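Side-chain contact in uncharacterized protein (Neisseria gonorrhoeae, PDB 5V77), which is of unknown function but belongs to the NGO_1070-like family and folds as an all-antiparallel beta sheet without helices: residues A[81-86]-A[90-95]. Numbering follows the deposited sequence.
Sequences ELYKYQ and EIIIDV
The ring of Y83 turns an edge to E90, whose carbonyl O lies in the ring plane 3.7 Å from Y83 CD2; further out on the same side, Y83 CE2 meets the I92 CD1 methyl obliquely at 3.7 Å. The setting is an antiparallel beta hairpin of strands 75-84 and 89-94, with E81, Y83, E90 and I92 on one face of the sheet. With CG anti to its carbonyl carbon (chi1 -59°), the Y83 ring lies back over its own strand, where OH donates to E81 OE2 at 2.7 Å, a bond that ties down both the phenol and the carboxylate. The other carboxylate oxygen, E81 OE1, rests against I92 CG2. Beyond the strand, the Y85 ring stacks with Y88, and its OH comes only within 3.9 Å of E90 OE1, the ring and carboxylate planes 35° apart. On the opposite face L82 CD1 touches I91 CG2 at 3.7 Å; both residues are buried, and I80, L33 and I101 also pack against I91. Two hydrogen-bonded pairs, E81 with I92 and Y83 with E90, flank the non-hydrogen-bonded pair L82 with I91. The straightest link runs from Y83 N to E90 O, 2.8 Å long with 172° at the hydrogen.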
loop_
_atom_site.group_PDB
_atom_site.type_symbol
_atom_site.label_atom_id
_atom_site.label_comp_id
_atom_site.label_asym_id
_atom_site.label_seq_id
_atom_site.Cartn_x
_atom_site.Cartn_y
_atom_site.Cartn_z
ATOM N N GLU A 81 -7.113 2.769 15.465
ATOM C CA GLU A 81 -8.231 3.702 15.528
ATOM C C GLU A 81 -9.143 3.486 14.330
ATOM O O GLU A 81 -8.676 3.481 13.190
ATOM C CB GLU A 81 -7.728 5.143 15.524
ATOM C CG GLU A 81 -6.679 5.458 16.562
ATOM C CD GLU A 81 -5.851 6.670 16.174
ATOM O OE1 GLU A 81 -4.611 6.544 16.086
ATOM O OE2 GLU A 81 -6.444 7.743 15.932
ATOM N N LEU A 82 -10.439 3.323 14.580
ATOM C CA LEU A 82 -11.415 3.132 13.512
ATOM C C LEU A 82 -12.428 4.267 13.569
ATOM O O LEU A 82 -13.043 4.503 14.618
ATOM C CB LEU A 82 -12.113 1.774 13.635
ATOM C CG LEU A 82 -13.280 1.489 12.675
ATOM C CD1 LEU A 82 -12.835 1.489 11.224
ATOM C CD2 LEU A 82 -13.952 0.170 13.014
ATOM N N TYR A 83 -12.576 4.981 12.455
ATOM C CA TYR A 83 -13.508 6.094 12.325
ATOM C C TYR A 83 -14.573 5.730 11.303
ATOM O O TYR A 83 -14.247 5.252 10.212
ATOM C CB TYR A 83 -12.796 7.373 11.872
ATOM C CG TYR A 83 -11.697 7.843 12.793
ATOM C CD1 TYR A 83 -11.917 8.874 13.701
ATOM C CD2 TYR A 83 -10.439 7.261 12.755
ATOM C CE1 TYR A 83 -10.907 9.309 14.546
ATOM C CE2 TYR A 83 -9.425 7.687 13.597
ATOM C CZ TYR A 83 -9.665 8.706 14.487
ATOM O OH TYR A 83 -8.650 9.120 15.315
ATOM N N LYS A 84 -15.839 5.974 11.631
ATOM C CA LYS A 84 -16.924 5.673 10.701
ATOM C C LYS A 84 -17.629 6.965 10.329
ATOM O O LYS A 84 -18.175 7.649 11.199
ATOM C CB LYS A 84 -17.913 4.670 11.297
ATOM C CG LYS A 84 -18.907 4.136 10.276
ATOM C CD LYS A 84 -19.789 3.047 10.869
ATOM C CE LYS A 84 -20.568 2.320 9.782
ATOM N NZ LYS A 84 -21.417 3.249 8.991
ATOM N N TYR A 85 -17.614 7.296 9.041
ATOM C CA TYR A 85 -18.310 8.457 8.504
ATOM C C TYR A 85 -19.578 8.004 7.785
ATOM O O TYR A 85 -19.904 6.817 7.743
ATOM C CB TYR A 85 -17.390 9.242 7.570
ATOM C CG TYR A 85 -16.106 9.662 8.239
ATOM C CD1 TYR A 85 -16.046 10.826 9.000
ATOM C CD2 TYR A 85 -14.959 8.899 8.121
ATOM C CE1 TYR A 85 -14.876 11.212 9.619
ATOM C CE2 TYR A 85 -13.784 9.276 8.738
ATOM C CZ TYR A 85 -13.750 10.432 9.485
ATOM O OH TYR A 85 -12.577 10.808 10.095
ATOM N N GLN A 86 -20.308 8.967 7.214
ATOM C CA GLN A 86 -21.602 8.635 6.628
ATOM C C GLN A 86 -21.462 7.635 5.490
ATOM O O GLN A 86 -22.272 6.709 5.369
ATOM C CB GLN A 86 -22.316 9.892 6.131
ATOM C CG GLN A 86 -23.655 9.564 5.488
ATOM C CD GLN A 86 -24.486 10.789 5.170
ATOM O OE1 GLN A 86 -23.952 11.873 4.928
ATOM N NE2 GLN A 86 -25.803 10.620 5.172
ATOM N N GLU A 90 -12.363 4.820 8.073
ATOM C CA GLU A 90 -10.920 5.013 8.033
ATOM C C GLU A 90 -10.290 4.323 9.232
ATOM O O GLU A 90 -10.806 4.427 10.347
ATOM C CB GLU A 90 -10.569 6.511 8.042
ATOM C CG GLU A 90 -9.079 6.807 7.882
ATOM C CD GLU A 90 -8.776 8.289 7.963
ATOM O OE1 GLU A 90 -9.725 9.067 8.137
ATOM O OE2 GLU A 90 -7.593 8.677 7.846
ATOM N N ILE A 91 -9.176 3.619 9.009
ATOM C CA ILE A 91 -8.356 3.133 10.113
ATOM C C ILE A 91 -7.069 3.941 10.135
ATOM O O ILE A 91 -6.540 4.320 9.083
ATOM C CB ILE A 91 -8.050 1.624 10.041
ATOM C CG1 ILE A 91 -7.511 1.217 8.668
ATOM C CG2 ILE A 91 -9.277 0.802 10.423
ATOM C CD1 ILE A 91 -6.918 -0.180 8.685
ATOM N N ILE A 92 -6.568 4.203 11.336
ATOM C CA ILE A 92 -5.293 4.881 11.516
ATOM C C ILE A 92 -4.429 4.041 12.438
ATOM O O ILE A 92 -4.858 3.672 13.537
ATOM C CB ILE A 92 -5.466 6.301 12.072
ATOM C CG1 ILE A 92 -6.270 7.143 11.085
ATOM C CG2 ILE A 92 -4.094 6.934 12.320
ATOM C CD1 ILE A 92 -6.473 8.566 11.534
ATOM N N ILE A 93 -3.224 3.718 11.978
ATOM C CA ILE A 93 -2.216 3.039 12.781
ATOM C C ILE A 93 -1.087 4.032 12.995
ATOM O O ILE A 93 -0.509 4.527 12.024
ATOM C CB ILE A 93 -1.701 1.772 12.083
ATOM C CG1 ILE A 93 -2.841 0.758 11.887
ATOM C CG2 ILE A 93 -0.522 1.187 12.860
ATOM C CD1 ILE A 93 -2.496 -0.359 10.919
ATOM N N ASP A 94 -0.772 4.336 14.248
ATOM C CA ASP A 94 0.262 5.330 14.546
ATOM C C ASP A 94 1.229 4.708 15.549
ATOM O O ASP A 94 0.963 4.709 16.751
ATOM C CB ASP A 94 -0.361 6.621 15.066
ATOM C CG ASP A 94 0.640 7.764 15.173
ATOM O OD1 ASP A 94 1.864 7.511 15.234
ATOM O OD2 ASP A 94 0.195 8.929 15.207
ATOM N N VAL A 95 2.339 4.159 15.050
ATOM C CA VAL A 95 3.359 3.541 15.897
ATOM C C VAL A 95 4.734 4.025 15.460
ATOM O O VAL A 95 5.669 3.232 15.281
ATOM C CB VAL A 95 3.271 2.006 15.848
ATOM C CG1 VAL A 95 1.989 1.547 16.504
ATOM C CG2 VAL A 95 3.322 1.506 14.411
#